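Side-chain contacts in NAD-dependent L-serine dehydrogenase (Pseudomonas aeruginosa, PDB 3OBB), which oxidises L-serine and methyl-L-serine with NAD(+) as hydride acceptor, working as a homotetramer that is possibly involved in serine catabolism: residues S103-H108 with G169-V174; F137-D142 with P151-M156; G186-M191 with S288-L293. One frame throughout, in Å; residues are numbered along the deposited sequence.

Contact 1 of 3, residues S103-H108 with G169-V174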
ATOM      1  N   SER A 103      23.612  -2.956 -13.119  1.00 51.14           N
ATOM      2  CA  SER A 103      24.185  -3.973 -13.993  1.00 51.56           C
ATOM      3  C   SER A 103      24.573  -3.456 -15.393  1.00 50.52           C
ATOM      4  O   SER A 103      25.635  -3.820 -15.900  1.00 52.76           O
ATOM      5  CB  SER A 103      23.268  -5.184 -14.070  1.00 50.58           C
ATOM      6  OG  SER A 103      23.598  -5.983 -15.178  1.00 51.13           O
ATOM      7  N   ALA A 104      23.751  -2.598 -15.996  1.00 47.27           N
ATOM      8  CA  ALA A 104      24.096  -1.958 -17.279  1.00 46.42           C
ATOM      9  C   ALA A 104      25.319  -1.040 -17.213  1.00 48.85           C
ATOM     10  O   ALA A 104      26.082  -0.954 -18.176  1.00 50.17           O
ATOM     11  CB  ALA A 104      22.925  -1.180 -17.817  1.00 43.53           C
ATOM     12  N   ARG A 105      25.473  -0.309 -16.114  1.00 49.19           N
ATOM     13  CA  ARG A 105      26.647   0.556 -15.937  1.00 52.24           C
ATOM     14  C   ARG A 105      27.918  -0.275 -15.805  1.00 54.98           C
ATOM     15  O   ARG A 105      28.967   0.071 -16.363  1.00 57.71           O
ATOM     16  CB  ARG A 105      26.506   1.446 -14.696  1.00 52.10           C
ATOM     17  CG  ARG A 105      25.514   2.558 -14.879  1.00 51.83           C
ATOM     18  CD  ARG A 105      25.381   3.434 -13.656  1.00 53.67           C
ATOM     19  NE  ARG A 105      23.996   3.884 -13.636  1.00 54.92           N
ATOM     20  CZ  ARG A 105      23.107   3.592 -12.694  1.00 52.55           C
ATOM     21  NH1 ARG A 105      23.449   2.899 -11.615  1.00 52.58           N
ATOM     22  NH2 ARG A 105      21.880   4.059 -12.819  1.00 52.25           N
ATOM     23  N   LYS A 106      27.811  -1.349 -15.032  1.00 55.12           N
ATOM     24  CA  LYS A 106      28.885  -2.309 -14.833  1.00 58.04           C
ATOM     25  C   LYS A 106      29.372  -2.866 -16.178  1.00 57.99           C
ATOM     26  O   LYS A 106      30.580  -2.843 -16.463  1.00 60.63           O
ATOM     27  CB  LYS A 106      28.397  -3.418 -13.898  1.00 58.79           C
ATOM     28  CG  LYS A 106      29.452  -4.353 -13.427  1.00 65.01           C
ATOM     29  CD  LYS A 106      29.466  -4.456 -11.894  1.00 70.63           C
ATOM     30  CE  LYS A 106      30.109  -5.775 -11.459  1.00 76.11           C
ATOM     31  NZ  LYS A 106      29.381  -6.936 -12.099  1.00 74.95           N
ATOM     32  N   ILE A 107      28.444  -3.347 -17.007  1.00 53.90           N
ATOM     33  CA  ILE A 107      28.794  -3.773 -18.361  1.00 54.00           C
ATOM     34  C   ILE A 107      29.350  -2.596 -19.170  1.00 54.51           C
ATOM     35  O   ILE A 107      30.351  -2.762 -19.853  1.00 56.60           O
ATOM     36  CB  ILE A 107      27.616  -4.471 -19.125  1.00 51.04           C
ATOM     37  CG1 ILE A 107      27.160  -5.728 -18.373  1.00 52.02           C
ATOM     38  CG2 ILE A 107      28.056  -4.917 -20.504  1.00 50.57           C
ATOM     39  CD1 ILE A 107      25.682  -6.097 -18.582  1.00 49.71           C
ATOM     40  N   HIS A 108      28.712  -1.421 -19.099  1.00 52.48           N
ATOM     41  CA  HIS A 108      29.195  -0.239 -19.847  1.00 53.58           C
ATOM     42  C   HIS A 108      30.674   0.077 -19.579  1.00 57.96           C
ATOM     43  O   HIS A 108      31.447   0.333 -20.510  1.00 59.93           O
ATOM     44  CB  HIS A 108      28.368   1.011 -19.530  1.00 51.14           C
ATOM     45  CG  HIS A 108      27.272   1.292 -20.517  1.00 47.47           C
ATOM     46  ND1 HIS A 108      27.510   1.837 -21.758  1.00 47.95           N
ATOM     47  CD2 HIS A 108      25.930   1.156 -20.421  1.00 44.01           C
ATOM     48  CE1 HIS A 108      26.369   2.017 -22.389  1.00 46.92           C
ATOM     49  NE2 HIS A 108      25.391   1.610 -21.600  1.00 45.00           N
ATOM     50  N   GLY A 169      19.144   4.332 -20.388  1.00 37.36           N
ATOM     51  CA  GLY A 169      18.094   3.637 -21.119  1.00 35.18           C
ATOM     52  C   GLY A 169      17.389   2.701 -20.160  1.00 33.88           C
ATOM     53  O   GLY A 169      16.165   2.647 -20.129  1.00 33.22           O
ATOM     54  N   GLN A 170      18.152   1.957 -19.358  1.00 34.20           N
ATOM     55  CA  GLN A 170      17.511   1.065 -18.379  1.00 33.01           C
ATOM     56  C   GLN A 170      16.746   1.863 -17.371  1.00 32.21           C
ATOM     57  O   GLN A 170      15.722   1.399 -16.913  1.00 33.42           O
ATOM     58  CB  GLN A 170      18.506   0.150 -17.663  1.00 32.79           C
ATOM     59  CG  GLN A 170      19.329  -0.763 -18.584  1.00 34.83           C
ATOM     60  CD  GLN A 170      18.492  -1.726 -19.418  1.00 35.11           C
ATOM     61  OE1 GLN A 170      17.329  -1.996 -19.109  1.00 35.26           O
ATOM     62  NE2 GLN A 170      19.093  -2.264 -20.466  1.00 32.90           N
ATOM     63  N   VAL A 171      17.236   3.047 -16.977  1.00 31.54           N
ATOM     64  CA  VAL A 171      16.548   3.809 -15.939  1.00 30.35           C
ATOM     65  C   VAL A 171      15.187   4.229 -16.491  1.00 31.01           C
ATOM     66  O   VAL A 171      14.170   4.065 -15.817  1.00 31.07           O
ATOM     67  CB  VAL A 171      17.385   5.058 -15.404  1.00 30.79           C
ATOM     68  CG1 VAL A 171      16.614   5.817 -14.370  1.00 27.30           C
ATOM     69  CG2 VAL A 171      18.740   4.608 -14.786  1.00 30.11           C
ATOM     70  N   ALA A 172      15.169   4.754 -17.729  1.00 31.94           N
ATOM     71  CA  ALA A 172      13.934   5.264 -18.325  1.00 31.72           C
ATOM     72  C   ALA A 172      12.934   4.107 -18.444  1.00 31.74           C
ATOM     73  O   ALA A 172      11.743   4.269 -18.114  1.00 32.03           O
ATOM     74  CB  ALA A 172      14.228   5.942 -19.708  1.00 31.82           C
ATOM     75  N   LYS A 173      13.447   2.939 -18.846  1.00 31.39           N
ATOM     76  CA  LYS A 173      12.657   1.721 -19.071  1.00 32.27           C
ATOM     77  C   LYS A 173      11.971   1.223 -17.802  1.00 31.61           C
ATOM     78  O   LYS A 173      10.784   0.892 -17.815  1.00 30.48           O
ATOM     79  CB  LYS A 173      13.531   0.590 -19.673  1.00 32.97           C
ATOM     80  CG  LYS A 173      12.786  -0.757 -19.888  1.00 34.13           C
ATOM     81  CD  LYS A 173      11.608  -0.615 -20.862  1.00 36.05           C
ATOM     82  CE  LYS A 173      10.759  -1.884 -20.939  1.00 35.29           C
ATOM     83  NZ  LYS A 173      11.508  -3.068 -21.495  1.00 39.33           N
ATOM     84  N   VAL A 174      12.735   1.142 -16.713  1.00 32.20           N
ATOM     85  CA  VAL A 174      12.172   0.672 -15.465  1.00 31.24           C
ATOM     86  C   VAL A 174      11.216   1.684 -14.831  1.00 29.54           C
ATOM     87  O   VAL A 174      10.279   1.296 -14.172  1.00 28.83           O
ATOM     88  CB  VAL A 174      13.248   0.137 -14.444  1.00 32.73           C
ATOM     89  CG1 VAL A 174      14.148  -0.981 -15.107  1.00 33.29           C
ATOM     90  CG2 VAL A 174      14.073   1.294 -13.766  1.00 32.54           C
TER
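Ala104 and Gln170 make the apolar part of this contact: the methyl of Ala104 meets the side of the glutamine chain, with CB of Ala104 3.7 Å from CG of Gln170. Here the two segments come nearest, CA of Ala104 lying 7.3 Å from CA of Gln170. A methyl suits a place where the helices come this near, since it meets the CH2 of the glutamine while the amide turns elsewhere. The second touch pairs charge with hydrocarbon. The side chain of Arg105 leaves its helix to one side of Val171, and only its end comes over to it: the chain turns about the CG–CD bond (chi3 -148°), and NH2 of Arg105 stands 3.7 Å from CG2 of Val171. The methyl lies at the edge of the guanidinium, near its plane; as it cannot accept a hydrogen bond, the pair is van der Waals packing. Asn197 of a second subunit packs on both residues.

Polar chemistry is directed past the partner helix. The Gln170 chain folds at its CB–CG bond (chi2 -60°), and its amide grips the loop before helix 101-112 on both sides of the NAD(+)-binding Thr98, NE2 giving a hydrogen bond to O of Ser97 and OE1 taking one from N of Ile99. The active-site Lys173 bonds through NZ to OG1 of Thr98 and to O of Val123. This arrangement belongs to the junction of the Rossmann-type domain with the helical C-terminal domain in 3-hydroxyisobutyrate dehydrogenase-related enzymes, where the active site lies.

Contact 2 of 3, residues F137-D142 with P151-M156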
ATOM      1  N   PHE A 137      12.973   2.562 -28.589  1.00 35.68           N
ATOM      2  CA  PHE A 137      14.208   2.288 -27.925  1.00 35.60           C
ATOM      3  C   PHE A 137      14.456   3.387 -26.950  1.00 36.09           C
ATOM      4  O   PHE A 137      14.214   4.555 -27.255  1.00 37.21           O
ATOM      5  CB  PHE A 137      15.350   2.204 -28.934  1.00 35.72           C
ATOM      6  CG  PHE A 137      15.300   0.980 -29.795  1.00 35.84           C
ATOM      7  CD1 PHE A 137      14.574   0.979 -30.989  1.00 35.18           C
ATOM      8  CD2 PHE A 137      15.977  -0.184 -29.414  1.00 34.95           C
ATOM      9  CE1 PHE A 137      14.541  -0.135 -31.809  1.00 33.53           C
ATOM     10  CE2 PHE A 137      15.953  -1.317 -30.216  1.00 36.35           C
ATOM     11  CZ  PHE A 137      15.238  -1.298 -31.432  1.00 35.96           C
HETATM   12  N   MSE A 138      14.967   3.010 -25.786  1.00 36.46           N
HETATM   13  CA  MSE A 138      15.369   3.974 -24.759  1.00 37.94           C
HETATM   14  C   MSE A 138      16.852   3.775 -24.491  1.00 38.14           C
HETATM   15  O   MSE A 138      17.284   2.743 -23.987  1.00 37.35           O
HETATM   16  CB  MSE A 138      14.547   3.783 -23.495  1.00 36.74           C
HETATM   17  CG  MSE A 138      13.068   3.940 -23.746  1.00 37.64           C
HETATM   18 SE   MSE A 138      12.025   3.473 -22.179  0.70 37.65          SE
HETATM   19  CE  MSE A 138      10.231   3.714 -22.889  1.00 34.58           C
ATOM     20  N   VAL A 139      17.628   4.778 -24.858  1.00 39.18           N
ATOM     21  CA  VAL A 139      19.047   4.567 -25.115  1.00 40.22           C
ATOM     22  C   VAL A 139      19.914   5.349 -24.142  1.00 40.97           C
ATOM     23  O   VAL A 139      19.776   6.567 -24.040  1.00 42.63           O
ATOM     24  CB  VAL A 139      19.365   4.987 -26.559  1.00 41.17           C
ATOM     25  CG1 VAL A 139      20.844   4.884 -26.863  1.00 42.93           C
ATOM     26  CG2 VAL A 139      18.552   4.139 -27.525  1.00 39.43           C
ATOM     27  N   GLY A 140      20.794   4.652 -23.432  1.00 40.62           N
ATOM     28  CA  GLY A 140      21.852   5.293 -22.667  1.00 41.45           C
ATOM     29  C   GLY A 140      23.211   5.091 -23.320  1.00 44.13           C
ATOM     30  O   GLY A 140      23.457   4.044 -23.911  1.00 43.96           O
ATOM     31  N   GLY A 141      24.087   6.095 -23.202  1.00 46.06           N
ATOM     32  CA  GLY A 141      25.425   6.053 -23.805  1.00 49.20           C
ATOM     33  C   GLY A 141      25.827   7.316 -24.542  1.00 51.24           C
ATOM     34  O   GLY A 141      25.107   8.308 -24.527  1.00 49.83           O
ATOM     35  N   ASP A 142      26.992   7.263 -25.196  1.00 55.17           N
ATOM     36  CA  ASP A 142      27.558   8.408 -25.921  1.00 57.81           C
ATOM     37  C   ASP A 142      26.749   8.710 -27.174  1.00 57.30           C
ATOM     38  O   ASP A 142      26.348   7.795 -27.896  1.00 56.43           O
ATOM     39  CB  ASP A 142      29.023   8.146 -26.308  1.00 61.43           C
ATOM     40  CG  ASP A 142      29.926   7.942 -25.102  1.00 64.42           C
ATOM     41  OD1 ASP A 142      31.084   7.495 -25.278  1.00 68.31           O
ATOM     42  OD2 ASP A 142      29.488   8.230 -23.968  1.00 63.84           O
ATOM     43  N   PRO A 151      20.768   3.836 -37.867  1.00 63.22           N
ATOM     44  CA  PRO A 151      20.104   3.066 -38.933  1.00 62.53           C
ATOM     45  C   PRO A 151      19.619   1.679 -38.496  1.00 59.88           C
ATOM     46  O   PRO A 151      18.680   1.146 -39.099  1.00 59.82           O
ATOM     47  CB  PRO A 151      21.198   2.925 -40.002  1.00 66.33           C
ATOM     48  CG  PRO A 151      22.126   4.068 -39.772  1.00 68.22           C
ATOM     49  CD  PRO A 151      22.112   4.296 -38.284  1.00 66.56           C
ATOM     50  N   LEU A 152      20.253   1.102 -37.473  1.00 57.91           N
ATOM     51  CA  LEU A 152      19.854  -0.211 -36.939  1.00 55.17           C
ATOM     52  C   LEU A 152      18.585  -0.142 -36.082  1.00 51.90           C
ATOM     53  O   LEU A 152      17.729  -1.032 -36.151  1.00 50.02           O
ATOM     54  CB  LEU A 152      20.981  -0.843 -36.121  1.00 55.30           C
ATOM     55  CG  LEU A 152      22.233  -1.307 -36.856  1.00 59.13           C
ATOM     56  CD1 LEU A 152      23.298  -1.641 -35.841  1.00 60.81           C
ATOM     57  CD2 LEU A 152      21.917  -2.506 -37.705  1.00 60.99           C
ATOM     58  N   PHE A 153      18.500   0.910 -35.263  1.00 50.87           N
ATOM     59  CA  PHE A 153      17.322   1.214 -34.448  1.00 48.02           C
ATOM     60  C   PHE A 153      16.141   1.553 -35.331  1.00 48.61           C
ATOM     61  O   PHE A 153      15.023   1.140 -35.055  1.00 47.56           O
ATOM     62  CB  PHE A 153      17.599   2.414 -33.553  1.00 47.04           C
ATOM     63  CG  PHE A 153      18.538   2.135 -32.423  1.00 45.07           C
ATOM     64  CD1 PHE A 153      19.463   3.093 -32.029  1.00 45.71           C
ATOM     65  CD2 PHE A 153      18.509   0.926 -31.756  1.00 43.75           C
ATOM     66  CE1 PHE A 153      20.330   2.863 -30.959  1.00 45.25           C
ATOM     67  CE2 PHE A 153      19.385   0.674 -30.701  1.00 45.47           C
ATOM     68  CZ  PHE A 153      20.297   1.658 -30.299  1.00 45.39           C
ATOM     69  N   GLU A 154      16.396   2.326 -36.384  1.00 51.11           N
ATOM     70  CA  GLU A 154      15.379   2.637 -37.388  1.00 52.51           C
ATOM     71  C   GLU A 154      14.854   1.417 -38.150  1.00 52.73           C
ATOM     72  O   GLU A 154      13.718   1.416 -38.610  1.00 53.93           O
ATOM     73  CB  GLU A 154      15.901   3.687 -38.351  1.00 55.03           C
ATOM     74  CG  GLU A 154      16.253   4.973 -37.641  1.00 56.33           C
ATOM     75  CD  GLU A 154      16.506   6.111 -38.580  1.00 60.28           C
ATOM     76  OE1 GLU A 154      16.621   5.866 -39.793  1.00 60.76           O
ATOM     77  OE2 GLU A 154      16.581   7.262 -38.096  1.00 62.86           O
ATOM     78  N   ALA A 155      15.659   0.375 -38.255  1.00 52.08           N
ATOM     79  CA  ALA A 155      15.210  -0.848 -38.889  1.00 52.32           C
ATOM     80  C   ALA A 155      14.304  -1.663 -37.952  1.00 50.42           C
ATOM     81  O   ALA A 155      13.371  -2.336 -38.408  1.00 49.26           O
ATOM     82  CB  ALA A 155      16.407  -1.674 -39.309  1.00 52.67           C
HETATM   83  N   MSE A 156      14.603  -1.626 -36.653  1.00 49.43           N
HETATM   84  CA  MSE A 156      13.860  -2.442 -35.682  1.00 48.96           C
HETATM   85  C   MSE A 156      12.727  -1.699 -34.974  1.00 47.65           C
HETATM   86  O   MSE A 156      11.887  -2.327 -34.313  1.00 46.71           O
HETATM   87  CB  MSE A 156      14.796  -3.037 -34.625  1.00 48.13           C
HETATM   88  CG  MSE A 156      15.712  -4.167 -35.115  1.00 47.47           C
HETATM   89 SE   MSE A 156      17.005  -4.600 -33.673  0.85 52.66          SE
HETATM   90  CE  MSE A 156      18.034  -2.938 -33.611  1.00 38.05           C
TER
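Phe137 and Phe153 join the strand and helix of a beta-alpha-beta unit, strand 135-140, helix 143-156 and strand 159-164, within the NAD-binding domain. CD2 of Phe153 sits over the centre of the Phe137 ring, 3.5 Å above its plane. The rings are tilted by 43° with centroids 4.7 Å apart, an oblique pairing that is neither a stack nor edge-to-face. At the edge of the Phe137 ring, CB of Met156, a selenomethionine, lies 3.7 Å from CZ of Phe137. CG2 of Val139 approaches the outer end of the Phe153 ring, 4.1 Å from CE1 of Phe153; a branched side chain suits a strand and puts a methyl there. Alternation along the strand aims Phe137 and Val139 at the helix, whereas Met138, likewise a selenomethionine, packs on helix 168-196 across the sheet.

Farther out, Leu119 and Ala121 of the neighbouring strand support Phe153, and Val123 supports Phe137. Backbone hydrogen bonds to Asn159 and Phe161 hold Phe137 in the sheet. Met156 lies between Phe137 and Met18 and Leu22 of helix 15-24, Leu22 being part of the NAD(+)-binding region. Its chain bends at the selenium (chi3 -66°), returning CE of Met156 to within 3.9 Å of CZ of Phe137.

Contact 3 of 3, residues G186-M191 with S288-L293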
ATOM      1  N   GLY A 186      -4.471   0.658 -11.330  1.00 29.42           N
ATOM      2  CA  GLY A 186      -5.369   1.776 -11.145  1.00 28.77           C
ATOM      3  C   GLY A 186      -6.586   1.615 -12.050  1.00 29.31           C
ATOM      4  O   GLY A 186      -7.718   1.716 -11.589  1.00 31.04           O
ATOM      5  N   THR A 187      -6.369   1.348 -13.331  1.00 28.87           N
ATOM      6  CA  THR A 187      -7.455   1.226 -14.291  1.00 27.77           C
ATOM      7  C   THR A 187      -8.403   0.027 -14.001  1.00 28.03           C
ATOM      8  O   THR A 187      -9.636   0.164 -13.978  1.00 28.45           O
ATOM      9  CB  THR A 187      -6.920   1.232 -15.771  1.00 28.87           C
ATOM     10  OG1 THR A 187      -6.134   2.431 -16.012  1.00 25.77           O
ATOM     11  CG2 THR A 187      -8.106   1.189 -16.769  1.00 27.40           C
ATOM     12  N   ALA A 188      -7.820  -1.124 -13.707  1.00 27.48           N
ATOM     13  CA  ALA A 188      -8.580  -2.324 -13.405  1.00 26.61           C
ATOM     14  C   ALA A 188      -9.453  -2.129 -12.162  1.00 27.52           C
ATOM     15  O   ALA A 188     -10.599  -2.600 -12.102  1.00 27.35           O
ATOM     16  CB  ALA A 188      -7.622  -3.482 -13.195  1.00 26.64           C
ATOM     17  N   GLU A 189      -8.905  -1.454 -11.155  1.00 27.09           N
ATOM     18  CA  GLU A 189      -9.631  -1.256  -9.913  1.00 28.53           C
ATOM     19  C   GLU A 189     -10.750  -0.222 -10.100  1.00 28.47           C
ATOM     20  O   GLU A 189     -11.822  -0.336  -9.472  1.00 28.95           O
ATOM     21  CB  GLU A 189      -8.666  -0.850  -8.781  1.00 28.14           C
ATOM     22  CG  GLU A 189      -8.536   0.620  -8.535  1.00 29.46           C
ATOM     23  CD  GLU A 189      -7.564   0.952  -7.357  1.00 29.15           C
ATOM     24  OE1 GLU A 189      -6.921   0.021  -6.813  1.00 27.16           O
ATOM     25  OE2 GLU A 189      -7.479   2.148  -6.986  1.00 28.20           O
ATOM     26  N   ALA A 190     -10.487   0.784 -10.942  1.00 27.90           N
ATOM     27  CA  ALA A 190     -11.494   1.822 -11.235  1.00 28.34           C
ATOM     28  C   ALA A 190     -12.643   1.210 -12.033  1.00 28.89           C
ATOM     29  O   ALA A 190     -13.804   1.435 -11.703  1.00 31.53           O
ATOM     30  CB  ALA A 190     -10.866   2.984 -11.990  1.00 26.38           C
HETATM   31  N   MSE A 191     -12.330   0.404 -13.044  1.00 29.10           N
HETATM   32  CA  MSE A 191     -13.352  -0.276 -13.870  1.00 30.64           C
HETATM   33  C   MSE A 191     -14.260  -1.152 -13.007  1.00 30.92           C
HETATM   34  O   MSE A 191     -15.490  -1.137 -13.141  1.00 32.52           O
HETATM   35  CB  MSE A 191     -12.692  -1.155 -14.960  1.00 30.90           C
HETATM   36  CG  MSE A 191     -11.944  -0.385 -16.086  1.00 31.77           C
HETATM   37 SE   MSE A 191     -13.149   0.705 -17.167  1.00 42.15          SE
HETATM   38  CE  MSE A 191     -14.354  -0.710 -17.827  1.00 28.16           C
ATOM     39  N   SER A 288      -2.569  -7.580 -17.890  1.00 30.80           N
ATOM     40  CA  SER A 288      -3.885  -7.008 -17.538  1.00 29.81           C
ATOM     41  C   SER A 288      -4.811  -7.978 -16.778  1.00 29.49           C
ATOM     42  O   SER A 288      -5.863  -7.576 -16.284  1.00 29.83           O
ATOM     43  CB  SER A 288      -4.578  -6.330 -18.748  1.00 29.34           C
ATOM     44  OG  SER A 288      -5.021  -7.262 -19.717  1.00 30.00           O
ATOM     45  N   VAL A 289      -4.388  -9.234 -16.648  1.00 30.05           N
ATOM     46  CA  VAL A 289      -5.052 -10.262 -15.819  1.00 30.82           C
ATOM     47  C   VAL A 289      -5.197  -9.814 -14.353  1.00 31.40           C
ATOM     48  O   VAL A 289      -6.029 -10.350 -13.583  1.00 32.11           O
ATOM     49  CB  VAL A 289      -4.323 -11.630 -15.918  1.00 31.63           C
ATOM     50  CG1 VAL A 289      -3.039 -11.662 -15.021  1.00 31.19           C
ATOM     51  CG2 VAL A 289      -5.272 -12.773 -15.576  1.00 29.47           C
ATOM     52  N   VAL A 290      -4.458  -8.761 -14.003  1.00 30.57           N
ATOM     53  CA  VAL A 290      -4.614  -8.132 -12.700  1.00 29.98           C
ATOM     54  C   VAL A 290      -6.089  -7.776 -12.464  1.00 30.36           C
ATOM     55  O   VAL A 290      -6.517  -7.726 -11.322  1.00 31.11           O
ATOM     56  CB  VAL A 290      -3.631  -6.915 -12.556  1.00 30.42           C
ATOM     57  CG1 VAL A 290      -4.112  -5.696 -13.348  1.00 26.14           C
ATOM     58  CG2 VAL A 290      -3.352  -6.565 -11.093  1.00 30.32           C
ATOM     59  N   GLN A 291      -6.852  -7.555 -13.549  1.00 29.50           N
ATOM     60  CA  GLN A 291      -8.314  -7.342 -13.484  1.00 29.24           C
ATOM     61  C   GLN A 291      -9.031  -8.367 -12.598  1.00 29.92           C
ATOM     62  O   GLN A 291      -9.975  -8.027 -11.909  1.00 30.53           O
ATOM     63  CB  GLN A 291      -8.956  -7.326 -14.899  1.00 29.09           C
ATOM     64  CG  GLN A 291     -10.434  -6.809 -14.938  1.00 29.25           C
ATOM     65  CD  GLN A 291     -10.559  -5.351 -14.494  1.00 28.34           C
ATOM     66  OE1 GLN A 291     -10.435  -4.435 -15.297  1.00 28.95           O
ATOM     67  NE2 GLN A 291     -10.809  -5.139 -13.211  1.00 29.46           N
ATOM     68  N   LYS A 292      -8.569  -9.617 -12.619  1.00 31.32           N
ATOM     69  CA  LYS A 292      -9.195 -10.719 -11.899  1.00 31.74           C
ATOM     70  C   LYS A 292      -9.161 -10.550 -10.365  1.00 32.93           C
ATOM     71  O   LYS A 292     -10.051 -11.057  -9.636  1.00 33.04           O
ATOM     72  CB  LYS A 292      -8.497 -12.024 -12.276  1.00 32.92           C
ATOM     73  CG  LYS A 292      -8.763 -12.493 -13.711  1.00 33.78           C
ATOM     74  CD  LYS A 292      -8.487 -13.998 -13.820  1.00 33.25           C
ATOM     75  CE  LYS A 292      -8.628 -14.517 -15.247  1.00 34.15           C
ATOM     76  NZ  LYS A 292     -10.095 -14.705 -15.468  1.00 38.46           N
ATOM     77  N   LEU A 293      -8.131  -9.877  -9.870  1.00 31.70           N
ATOM     78  CA  LEU A 293      -8.116  -9.500  -8.445  1.00 32.85           C
ATOM     79  C   LEU A 293      -9.394  -8.746  -8.022  1.00 33.32           C
ATOM     80  O   LEU A 293      -9.921  -8.964  -6.920  1.00 33.41           O
ATOM     81  CB  LEU A 293      -6.879  -8.650  -8.129  1.00 31.68           C
ATOM     82  CG  LEU A 293      -5.516  -9.365  -8.169  1.00 31.77           C
ATOM     83  CD1 LEU A 293      -4.433  -8.410  -7.674  1.00 30.29           C
ATOM     84  CD2 LEU A 293      -5.558 -10.630  -7.315  1.00 30.83           C
TER
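Ala188 and Gln291 bring the backbones to within 5.0 Å, CA to CA, where the 3-10 turn and the start of the short, weakly bonded helix 291-294 lie against the long helix 168-196. So close an approach calls for a small residue, and the alanine, with no more than a methyl for a side chain, lets the backbones come this near. The glutamine supplies the polar half of the contact. Its CG is anti to the backbone N and the chain then turns at CB–CG (chi2 63°), which carries the terminal amide back over the helix surface. NE2 of Gln291 donates to O of Ala188 at 2.8 Å, and the bond is nearly straight, 164° at the hydrogen. The carbonyl oxygen lies close to the amide plane of Gln291, but the donor stands above the carbonyl plane of Ala188, 36° out of it, and well off the line of the C=O bond. Such a side-on approach suits a carbonyl in the body of a helix, whose oxygen already points along the helix axis.

The rest of the amide lies against hydrocarbon. OE1 of Gln291 is 3.6 Å from CB of Ala188 and 4.0 Å from CB of Met191, a selenomethionine whose chain curls away to pack on Ala201, Ala205 and Met208. On the other flank, CG1 of Val290 is 4.2 Å from CB of Ala188; Val290 also packs on Tyr274 and Leu277 of helix 265-279. Pro223, Trp224 and Tyr237 pack against Gln291, so its buried amide gains from having a hydrogen-bonding partner. The contact packs the short C-terminal helix on the long helix 168-196 in the all-helical C-terminal domain of the 6-phosphogluconate dehydrogenase C-terminal type.

In the fold
All three contacts are buried, yet they serve different parts of the fold. Contacts 1 and 3 share helix 168-196, the centres of the two contacts about 30 Å apart: one lies at its start beside the active site, the other far along it in the helical domain, away from the annotated sites. All three reach a second subunit, contact 2 through Met138 alone. Contact 2 belongs wholly to the nucleotide-binding domain and touches contact 1 through Met138, which packs on Ala172 and Lys173; it lies across the chain's centre from contact 3. Chemistry follows place: aromatic packing between sheet and helix in contact 2, sparse packing in contact 1, and a direct amide-to-backbone bond in contact 3.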